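Sterol carrier protein 2 (Thermus thermophilus, PDB 2CX7) probably binds sterols or other lipids in an apolar pocket and carries them between membranes. Local coordinates at residues W83-V86 with R90-P93; A26-G31 with A113-A118; L94-L97 with L101-L104. One frame throughout, in Å; residues are numbered along the deposited sequence.

Contact 1. Residues W83-V86 with R90-P93; sequences WQEV and RLEP
The carbonyl oxygen of Glu85, in the last turn of helix 80-86, accepts two backbone N-H groups of the returning chain: Arg90 N at 2.8 Å from Glu85 O, and a weaker, more bent bond from Leu91 N. The firmer of the two has an N-H...O angle of 139°, and its donor is somewhat tilted from the carbonyl plane. A water adds a second tie, donating to both Val86 O and Leu91 O at 2.8 and 2.7 Å. Between the side chains, Arg90 folds back along the helix, its chain bent at chi3 (-73°), which brings the guanidinium over the aliphatic part of Glu85: CG of Glu85 lies 3.7 Å above the centre of one face. The carboxylate and guanidinium planes stand 82° apart, and the charged ends do not touch, Glu85 OE2 lying 4.9 Å from Arg90 NH1. Another water lies between them, within bonding reach of OE2 and weakly accepting from NH2. On the inner side, Val86 CG2 meets Leu91 CD2 at 3.7 Å, and Val86 CG1 reaches Pro93 CB. Val86 and Pro93 also rest on Val123 of helix 116-127, while the carboxylate of Glu92 caps the start of helix 93-99. The contact is thus a helix-to-helix connection, and its chemistry implies a division of labour: backbone bonds fix the turn, apolar groups face the protein, and the opposite charges are likely to attract across water.

Contact 2. Residues A26-G31 with A113-A118; sequences ASTWEG and APYAQA
Trp29 NE1 donates to Gly31 O at 2.8 Å, with an N-H...O angle of 154° and the acceptor close to the indole plane. This bond helps to fix the rotation of the ring whose other edge meets Tyr115. CE3 of Trp29 points into the phenol face, 3.5 Å from Tyr115 CG, and CZ3 follows at 3.7 Å from Tyr115 CD1. With centroids 5.0 Å apart and planes at 87°, this is a T-shaped (edge-to-face) stack, the tryptophan supplying the edge. A chi1 of 170° sets CG of Trp29 opposite the backbone N, and this carries the six-membered ring to the phenol although the CB does not head there. In the SCP-2 fold the contact joins the type I beta turn from Ala26 to Trp29, between helix 20-25 and strand 32-37, to the start of helix 116-127, with Tyr115 at the N-cap position. Trp29 also packs on Leu55 of strand 49-56 and meets the ring of Phe74, so its indole bridges sheet and helix. At the far end of the phenol, a water sits 3.1 Å from Tyr115 OH and accepts from Glu30 N. Were Tyr115 cut back to an alanine, the Trp29 edge would probably lose the face it points into and the water its hydroxyl partner. One turn on from Tyr115, the methyl of Ala118 meets that of Ala26, CB to CB, at 3.9 Å.

Contact 3. Residues L94-L97 with L101-L104; sequences LSAL and LLEL
Leu97, Ala96 and Leu102 bury the most surface here, about 70 Å² or slightly more each, and they join helix 93-99 to the chain entering edge strand 103-106. Ala96 serves through both backbone and methyl. Its carbonyl oxygen accepts Leu102 N at 3.2 Å in a nearly straight bond (N-H...O 174°), although the donor stands well above the carbonyl plane, 63° out of it. Leu101 N also approaches Ala96 O, in a weak, strongly bent bond. The methyl of Ala96 meets the branch point of Leu102, CB to CG at 3.8 Å, and touches CD1 a little farther off. Leu97 meets Leu102 nearer its backbone. Its CA-CB bond leads away from the strand, but with CG anti to the backbone N (chi1 -164°) the CD1 branch comes back over the chain, 3.4 Å from Leu102 O and 3.8 Å from Leu102 CB. The two leucine side chains cross at about a right angle. A CA-H...O contact of 3.5 Å from Leu97 CA to Leu102 O adds a polar touch beside this apolar one. Beyond the two segments, Leu102 packs on Ile76 and Ala78 of strand 74-78 and on Trp83 and Val86 of helix 80-86, placing it where the helical layer meets the sheet. Glu103, whose CB heads away from the helix, instead makes salt bridges to Arg38 and Lys105. The chemistry implies that backbone hydrogen bonding sets the path out of the helix, while apolar packing seats Leu102 against both layers.

Contacts 1 and 3 are neighbours, with centres about 10 Å apart, and both hold helix 93-99: one at the loop leading into it, the other at its exit to strand 103-106. In each a carbonyl receives two backbone N-H groups, one of them weakly, but contact 1 is a surface contact with charges and water, whereas contact 3 is partly buried and its side chains are apolar. They meet directly where Leu91 CD2 touches Ala96 CB at 3.9 Å. Contact 2 is the buried one, joining parts 82 residues apart and relying on an aromatic edge-to-face pair, with a water between Tyr115 OH and Glu30 N. It touches contact 3 through Ala116 and Leu94, but not contact 1.

Contact 1. Residues W83-V86 with R90-P93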
ATOM      1  N   TRP A  83       3.288  -4.533  -8.481  1.00 10.23           N
ATOM      2  CA  TRP A  83       3.180  -3.263  -7.765  1.00 13.07           C
ATOM      3  C   TRP A  83       3.481  -2.091  -8.694  1.00 16.28           C
ATOM      4  O   TRP A  83       2.840  -1.047  -8.599  1.00 15.63           O
ATOM      5  CB  TRP A  83       4.126  -3.220  -6.558  1.00 12.28           C
ATOM      6  CG  TRP A  83       3.565  -3.859  -5.315  1.00 16.31           C
ATOM      7  CD1 TRP A  83       4.119  -4.885  -4.595  1.00 16.13           C
ATOM      8  CD2 TRP A  83       2.350  -3.515  -4.650  1.00 16.64           C
ATOM      9  NE1 TRP A  83       3.318  -5.198  -3.528  1.00 15.35           N
ATOM     10  CE2 TRP A  83       2.226  -4.372  -3.534  1.00 16.31           C
ATOM     11  CE3 TRP A  83       1.347  -2.562  -4.885  1.00 16.62           C
ATOM     12  CZ2 TRP A  83       1.141  -4.306  -2.657  1.00 15.84           C
ATOM     13  CZ3 TRP A  83       0.266  -2.501  -4.012  1.00 18.64           C
ATOM     14  CH2 TRP A  83       0.174  -3.369  -2.911  1.00 19.10           C
ATOM     15  N   GLN A  84       4.449  -2.258  -9.592  1.00 14.34           N
ATOM     16  CA  GLN A  84       4.773  -1.171 -10.520  1.00 14.85           C
ATOM     17  C   GLN A  84       3.547  -0.858 -11.379  1.00 14.28           C
ATOM     18  O   GLN A  84       3.212   0.308 -11.606  1.00 19.13           O
ATOM     19  CB  GLN A  84       5.969  -1.543 -11.403  1.00 17.73           C
ATOM     20  CG  GLN A  84       7.287  -1.585 -10.633  1.00 18.86           C
ATOM     21  CD  GLN A  84       8.459  -2.024 -11.492  1.00 21.23           C
ATOM     22  OE1 GLN A  84       8.319  -2.906 -12.333  1.00 24.63           O
ATOM     23  NE2 GLN A  84       9.628  -1.425 -11.264  1.00 24.09           N
ATOM     24  N   GLU A  85       2.872  -1.894 -11.844  1.00 14.90           N
ATOM     25  CA  GLU A  85       1.677  -1.694 -12.648  1.00 17.73           C
ATOM     26  C   GLU A  85       0.581  -1.001 -11.859  1.00 18.79           C
ATOM     27  O   GLU A  85      -0.031  -0.048 -12.346  1.00 19.48           O
ATOM     28  CB  GLU A  85       1.175  -3.034 -13.169  1.00 17.43           C
ATOM     29  CG  GLU A  85       2.028  -3.584 -14.280  1.00 22.50           C
ATOM     30  CD  GLU A  85       2.126  -5.085 -14.240  1.00 26.85           C
ATOM     31  OE1 GLU A  85       1.161  -5.731 -13.784  1.00 23.37           O
ATOM     32  OE2 GLU A  85       3.171  -5.620 -14.678  1.00 31.21           O
ATOM     33  N   VAL A  86       0.342  -1.461 -10.631  1.00 14.91           N
ATOM     34  CA  VAL A  86      -0.709  -0.873  -9.807  1.00 17.55           C
ATOM     35  C   VAL A  86      -0.420   0.569  -9.423  1.00 19.18           C
ATOM     36  O   VAL A  86      -1.249   1.458  -9.638  1.00 18.86           O
ATOM     37  CB  VAL A  86      -0.946  -1.696  -8.503  1.00 16.11           C
ATOM     38  CG1 VAL A  86      -1.951  -0.970  -7.586  1.00 19.27           C
ATOM     39  CG2 VAL A  86      -1.491  -3.066  -8.849  1.00 12.98           C
ATOM     40  N   ARG A  90      -1.637   1.151 -14.344  1.00 18.99           N
ATOM     41  CA  ARG A  90      -1.831   0.199 -15.432  1.00 20.58           C
ATOM     42  C   ARG A  90      -2.629  -1.028 -15.019  1.00 24.79           C
ATOM     43  O   ARG A  90      -3.019  -1.833 -15.867  1.00 26.96           O
ATOM     44  CB  ARG A  90      -0.484  -0.253 -16.001  1.00 21.27           C
ATOM     45  CG  ARG A  90       0.271   0.822 -16.763  1.00 27.71           C
ATOM     46  CD  ARG A  90       1.579   0.264 -17.313  1.00 30.03           C
ATOM     47  NE  ARG A  90       2.583   0.062 -16.268  1.00 33.14           N
ATOM     48  CZ  ARG A  90       3.574  -0.822 -16.338  1.00 35.87           C
ATOM     49  NH1 ARG A  90       3.703  -1.603 -17.403  1.00 42.76           N
ATOM     50  NH2 ARG A  90       4.451  -0.913 -15.348  1.00 34.86           N
ATOM     51  N   LEU A  91      -2.860  -1.179 -13.718  1.00 20.91           N
ATOM     52  CA  LEU A  91      -3.623  -2.311 -13.200  1.00 18.40           C
ATOM     53  C   LEU A  91      -4.544  -1.812 -12.087  1.00 15.60           C
ATOM     54  O   LEU A  91      -4.090  -1.189 -11.136  1.00 18.33           O
ATOM     55  CB  LEU A  91      -2.669  -3.388 -12.668  1.00 17.72           C
ATOM     56  CG  LEU A  91      -3.287  -4.634 -12.018  1.00 19.54           C
ATOM     57  CD1 LEU A  91      -4.189  -5.350 -13.011  1.00 28.67           C
ATOM     58  CD2 LEU A  91      -2.172  -5.566 -11.556  1.00 19.89           C
ATOM     59  N   GLU A  92      -5.842  -2.063 -12.240  1.00 18.45           N
ATOM     60  CA  GLU A  92      -6.847  -1.632 -11.267  1.00 17.49           C
ATOM     61  C   GLU A  92      -6.683  -2.481  -9.999  1.00 16.02           C
ATOM     62  O   GLU A  92      -6.702  -3.706 -10.058  1.00 16.23           O
ATOM     63  CB  GLU A  92      -8.241  -1.783 -11.895  1.00 19.32           C
ATOM     64  CG  GLU A  92      -9.357  -1.043 -11.175  1.00 20.03           C
ATOM     65  CD  GLU A  92      -9.831  -1.771  -9.939  1.00 17.48           C
ATOM     66  OE1 GLU A  92     -10.231  -2.946 -10.067  1.00 21.29           O
ATOM     67  OE2 GLU A  92      -9.806  -1.175  -8.845  1.00 20.63           O
ATOM     68  N   PRO A  93      -6.527  -1.834  -8.830  1.00 16.49           N
ATOM     69  CA  PRO A  93      -6.339  -2.566  -7.569  1.00 12.65           C
ATOM     70  C   PRO A  93      -7.404  -3.523  -7.036  1.00 15.05           C
ATOM     71  O   PRO A  93      -7.071  -4.608  -6.559  1.00 12.55           O
ATOM     72  CB  PRO A  93      -5.999  -1.456  -6.572  1.00 15.87           C
ATOM     73  CG  PRO A  93      -6.731  -0.267  -7.106  1.00 14.59           C
ATOM     74  CD  PRO A  93      -6.497  -0.373  -8.603  1.00 14.06           C
TER
HETATM   75  O   HOH W   1       5.648  -3.680 -14.302  1.00 29.53           O
HETATM   76  O   HOH W   2      -3.898   1.398 -10.492  1.00 18.49           O

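Contact 2. Residues A26-G31 with A113-A118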
ATOM      1  N   ALA A  26     -11.351   7.210   4.106  1.00 15.83           N
ATOM      2  CA  ALA A  26     -10.851   6.428   5.225  1.00 15.12           C
ATOM      3  C   ALA A  26     -11.179   7.031   6.592  1.00 15.69           C
ATOM      4  O   ALA A  26     -10.508   6.731   7.575  1.00 13.87           O
ATOM      5  CB  ALA A  26      -9.332   6.260   5.081  1.00 18.00           C
ATOM      6  N   SER A  27     -12.218   7.859   6.656  1.00 17.29           N
ATOM      7  CA  SER A  27     -12.582   8.517   7.911  1.00 21.40           C
ATOM      8  C   SER A  27     -12.687   7.607   9.141  1.00 18.26           C
ATOM      9  O   SER A  27     -12.312   8.012  10.239  1.00 19.53           O
ATOM     10  CB  SER A  27     -13.881   9.315   7.740  1.00 22.36           C
ATOM     11  OG  SER A  27     -14.974   8.481   7.401  1.00 26.49           O
ATOM     12  N   THR A  28     -13.177   6.382   8.972  1.00 16.20           N
ATOM     13  CA  THR A  28     -13.299   5.486  10.116  1.00 16.11           C
ATOM     14  C   THR A  28     -12.343   4.300  10.058  1.00 19.40           C
ATOM     15  O   THR A  28     -12.518   3.303  10.756  1.00 22.12           O
ATOM     16  CB  THR A  28     -14.749   4.986  10.263  1.00 19.81           C
ATOM     17  OG1 THR A  28     -15.198   4.463   9.010  1.00 25.20           O
ATOM     18  CG2 THR A  28     -15.668   6.134  10.686  1.00 27.75           C
ATOM     19  N   TRP A  29     -11.313   4.415   9.230  1.00 21.32           N
ATOM     20  CA  TRP A  29     -10.331   3.348   9.108  1.00 19.13           C
ATOM     21  C   TRP A  29      -9.335   3.324  10.261  1.00 16.50           C
ATOM     22  O   TRP A  29      -8.860   4.362  10.696  1.00 17.99           O
ATOM     23  CB  TRP A  29      -9.535   3.491   7.807  1.00 19.41           C
ATOM     24  CG  TRP A  29      -8.351   2.561   7.765  1.00 14.17           C
ATOM     25  CD1 TRP A  29      -7.108   2.777   8.299  1.00 15.91           C
ATOM     26  CD2 TRP A  29      -8.346   1.224   7.268  1.00 14.45           C
ATOM     27  NE1 TRP A  29      -6.333   1.647   8.169  1.00 14.54           N
ATOM     28  CE2 TRP A  29      -7.069   0.680   7.539  1.00 14.50           C
ATOM     29  CE3 TRP A  29      -9.301   0.427   6.622  1.00 19.27           C
ATOM     30  CZ2 TRP A  29      -6.723  -0.628   7.183  1.00 16.22           C
ATOM     31  CZ3 TRP A  29      -8.959  -0.872   6.269  1.00 17.21           C
ATOM     32  CH2 TRP A  29      -7.678  -1.387   6.549  1.00 19.55           C
ATOM     33  N   GLU A  30      -9.030   2.124  10.743  1.00 17.14           N
ATOM     34  CA  GLU A  30      -8.033   1.933  11.792  1.00 18.39           C
ATOM     35  C   GLU A  30      -7.229   0.688  11.445  1.00 19.90           C
ATOM     36  O   GLU A  30      -7.790  -0.328  11.044  1.00 25.71           O
ATOM     37  CB  GLU A  30      -8.680   1.756  13.168  1.00 23.58           C
ATOM     38  CG  GLU A  30      -9.207   3.029  13.791  1.00 19.02           C
ATOM     39  CD  GLU A  30     -10.015   2.759  15.059  1.00 23.00           C
ATOM     40  OE1 GLU A  30      -9.789   1.715  15.707  1.00 24.65           O
ATOM     41  OE2 GLU A  30     -10.871   3.595  15.404  1.00 27.88           O
ATOM     42  N   GLY A  31      -5.912   0.764  11.587  1.00 21.47           N
ATOM     43  CA  GLY A  31      -5.097  -0.396  11.281  1.00 22.94           C
ATOM     44  C   GLY A  31      -3.927  -0.088  10.374  1.00 17.38           C
ATOM     45  O   GLY A  31      -4.031   0.741   9.467  1.00 16.57           O
ATOM     46  N   ALA A 113     -13.366  -5.245   2.570  1.00 24.03           N
ATOM     47  CA  ALA A 113     -14.390  -4.913   1.579  1.00 25.46           C
ATOM     48  C   ALA A 113     -15.093  -3.563   1.774  1.00 25.98           C
ATOM     49  O   ALA A 113     -15.247  -2.796   0.821  1.00 24.45           O
ATOM     50  CB  ALA A 113     -15.430  -6.041   1.507  1.00 24.05           C
ATOM     51  N   PRO A 114     -15.538  -3.260   3.008  1.00 23.14           N
ATOM     52  CA  PRO A 114     -16.223  -1.993   3.290  1.00 21.34           C
ATOM     53  C   PRO A 114     -15.379  -0.750   3.010  1.00 19.52           C
ATOM     54  O   PRO A 114     -15.915   0.347   2.885  1.00 20.02           O
ATOM     55  CB  PRO A 114     -16.573  -2.111   4.777  1.00 25.22           C
ATOM     56  CG  PRO A 114     -16.750  -3.596   4.958  1.00 29.43           C
ATOM     57  CD  PRO A 114     -15.569  -4.143   4.189  1.00 27.43           C
ATOM     58  N   TYR A 115     -14.063  -0.926   2.911  1.00 15.99           N
ATOM     59  CA  TYR A 115     -13.164   0.198   2.659  1.00 17.17           C
ATOM     60  C   TYR A 115     -12.591   0.241   1.255  1.00 17.02           C
ATOM     61  O   TYR A 115     -11.492   0.747   1.042  1.00 17.12           O
ATOM     62  CB  TYR A 115     -12.011   0.181   3.655  1.00 18.84           C
ATOM     63  CG  TYR A 115     -12.476   0.318   5.077  1.00 18.53           C
ATOM     64  CD1 TYR A 115     -12.643  -0.807   5.890  1.00 19.43           C
ATOM     65  CD2 TYR A 115     -12.772   1.573   5.611  1.00 19.11           C
ATOM     66  CE1 TYR A 115     -13.089  -0.675   7.199  1.00 21.30           C
ATOM     67  CE2 TYR A 115     -13.223   1.714   6.916  1.00 17.12           C
ATOM     68  CZ  TYR A 115     -13.376   0.583   7.704  1.00 20.83           C
ATOM     69  OH  TYR A 115     -13.810   0.716   9.002  1.00 27.52           O
ATOM     70  N   ALA A 116     -13.344  -0.286   0.299  1.00 18.13           N
ATOM     71  CA  ALA A 116     -12.913  -0.309  -1.093  1.00 19.44           C
ATOM     72  C   ALA A 116     -12.547   1.082  -1.628  1.00 16.42           C
ATOM     73  O   ALA A 116     -11.573   1.234  -2.364  1.00 14.89           O
ATOM     74  CB  ALA A 116     -14.012  -0.945  -1.960  1.00 15.39           C
ATOM     75  N   GLN A 117     -13.312   2.104  -1.255  1.00 16.71           N
ATOM     76  CA  GLN A 117     -13.019   3.440  -1.738  1.00 16.65           C
ATOM     77  C   GLN A 117     -11.690   3.954  -1.167  1.00 15.47           C
ATOM     78  O   GLN A 117     -10.923   4.624  -1.857  1.00 14.06           O
ATOM     79  CB  GLN A 117     -14.155   4.390  -1.369  1.00 20.67           C
ATOM     80  CG  GLN A 117     -14.049   5.749  -2.033  1.00 29.67           C
ATOM     81  CD  GLN A 117     -15.197   6.660  -1.651  1.00 38.01           C
ATOM     82  OE1 GLN A 117     -15.437   6.909  -0.468  1.00 37.69           O
ATOM     83  NE2 GLN A 117     -15.915   7.164  -2.652  1.00 40.76           N
ATOM     84  N   ALA A 118     -11.430   3.654   0.101  1.00 16.92           N
ATOM     85  CA  ALA A 118     -10.184   4.082   0.727  1.00 18.17           C
ATOM     86  C   ALA A 118      -9.026   3.414  -0.019  1.00 19.57           C
ATOM     87  O   ALA A 118      -7.988   4.035  -0.259  1.00 18.96           O
ATOM     88  CB  ALA A 118     -10.162   3.679   2.215  1.00 17.47           C
TER
HETATM   89  O   HOH W   3     -11.142  -0.026  10.297  1.00 23.10           O

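Contact 3. Residues L94-L97 with L101-L104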
ATOM      1  N   LEU A  94      -8.676  -3.153  -7.102  1.00 12.92           N
ATOM      2  CA  LEU A  94      -9.698  -4.052  -6.567  1.00 12.03           C
ATOM      3  C   LEU A  94      -9.723  -5.378  -7.320  1.00 14.40           C
ATOM      4  O   LEU A  94      -9.779  -6.445  -6.711  1.00 12.73           O
ATOM      5  CB  LEU A  94     -11.070  -3.374  -6.614  1.00 18.20           C
ATOM      6  CG  LEU A  94     -11.146  -2.089  -5.781  1.00 17.51           C
ATOM      7  CD1 LEU A  94     -12.569  -1.545  -5.827  1.00 17.84           C
ATOM      8  CD2 LEU A  94     -10.738  -2.370  -4.346  1.00 19.78           C
ATOM      9  N   SER A  95      -9.684  -5.314  -8.647  1.00 13.65           N
ATOM     10  CA  SER A  95      -9.687  -6.538  -9.440  1.00 14.75           C
ATOM     11  C   SER A  95      -8.393  -7.317  -9.237  1.00 11.62           C
ATOM     12  O   SER A  95      -8.401  -8.532  -9.247  1.00 10.91           O
ATOM     13  CB  SER A  95      -9.883  -6.214 -10.921  1.00 19.46           C
ATOM     14  OG  SER A  95     -11.251  -5.931 -11.168  1.00 23.82           O
ATOM     15  N   ALA A  96      -7.278  -6.614  -9.061  1.00 15.05           N
ATOM     16  CA  ALA A  96      -6.000  -7.290  -8.851  1.00 15.21           C
ATOM     17  C   ALA A  96      -6.047  -8.074  -7.547  1.00 11.70           C
ATOM     18  O   ALA A  96      -5.511  -9.178  -7.454  1.00 13.23           O
ATOM     19  CB  ALA A  96      -4.867  -6.276  -8.802  1.00 14.04           C
ATOM     20  N   LEU A  97      -6.685  -7.498  -6.533  1.00 10.81           N
ATOM     21  CA  LEU A  97      -6.783  -8.171  -5.236  1.00 12.75           C
ATOM     22  C   LEU A  97      -7.696  -9.394  -5.354  1.00 15.23           C
ATOM     23  O   LEU A  97      -7.411 -10.460  -4.797  1.00 15.87           O
ATOM     24  CB  LEU A  97      -7.333  -7.199  -4.184  1.00 16.43           C
ATOM     25  CG  LEU A  97      -7.148  -7.602  -2.720  1.00 25.25           C
ATOM     26  CD1 LEU A  97      -5.668  -7.630  -2.381  1.00 17.70           C
ATOM     27  CD2 LEU A  97      -7.871  -6.602  -1.827  1.00 28.26           C
ATOM     28  N   LEU A 101      -3.505 -11.261  -7.779  1.00 15.30           N
ATOM     29  CA  LEU A 101      -2.270 -10.648  -8.292  1.00 13.90           C
ATOM     30  C   LEU A 101      -1.680  -9.872  -7.116  1.00 16.22           C
ATOM     31  O   LEU A 101      -0.460  -9.832  -6.921  1.00 14.30           O
ATOM     32  CB  LEU A 101      -2.576  -9.727  -9.480  1.00 13.02           C
ATOM     33  CG  LEU A 101      -2.946 -10.482 -10.760  1.00 15.67           C
ATOM     34  CD1 LEU A 101      -3.430  -9.510 -11.832  1.00 18.85           C
ATOM     35  CD2 LEU A 101      -1.727 -11.265 -11.242  1.00 18.50           C
ATOM     36  N   LEU A 102      -2.558  -9.222  -6.355  1.00 13.59           N
ATOM     37  CA  LEU A 102      -2.159  -8.553  -5.129  1.00 11.23           C
ATOM     38  C   LEU A 102      -2.722  -9.590  -4.164  1.00 15.42           C
ATOM     39  O   LEU A 102      -3.921  -9.863  -4.178  1.00 15.02           O
ATOM     40  CB  LEU A 102      -2.876  -7.212  -4.928  1.00 13.94           C
ATOM     41  CG  LEU A 102      -2.498  -6.040  -5.845  1.00 12.73           C
ATOM     42  CD1 LEU A 102      -3.310  -4.824  -5.429  1.00 13.59           C
ATOM     43  CD2 LEU A 102      -1.000  -5.737  -5.746  1.00 12.87           C
ATOM     44  N   GLU A 103      -1.857 -10.178  -3.351  1.00 12.65           N
ATOM     45  CA  GLU A 103      -2.280 -11.224  -2.434  1.00 12.97           C
ATOM     46  C   GLU A 103      -2.445 -10.737  -1.001  1.00 12.90           C
ATOM     47  O   GLU A 103      -1.516 -10.199  -0.397  1.00 14.96           O
ATOM     48  CB  GLU A 103      -1.279 -12.392  -2.502  1.00 17.64           C
ATOM     49  CG  GLU A 103      -1.501 -13.482  -1.457  1.00 15.90           C
ATOM     50  CD  GLU A 103      -0.650 -14.727  -1.696  1.00 25.18           C
ATOM     51  OE1 GLU A 103       0.501 -14.584  -2.156  1.00 27.95           O
ATOM     52  OE2 GLU A 103      -1.129 -15.850  -1.406  1.00 25.54           O
ATOM     53  N   LEU A 104      -3.643 -10.913  -0.464  1.00 14.26           N
ATOM     54  CA  LEU A 104      -3.894 -10.503   0.911  1.00 14.80           C
ATOM     55  C   LEU A 104      -3.325 -11.586   1.825  1.00 16.83           C
ATOM     56  O   LEU A 104      -3.925 -12.649   2.009  1.00 20.56           O
ATOM     57  CB  LEU A 104      -5.393 -10.327   1.148  1.00 17.73           C
ATOM     58  CG  LEU A 104      -5.770  -9.740   2.513  1.00 15.17           C
ATOM     59  CD1 LEU A 104      -5.257  -8.298   2.614  1.00 16.56           C
ATOM     60  CD2 LEU A 104      -7.285  -9.777   2.683  1.00 18.43           C
TER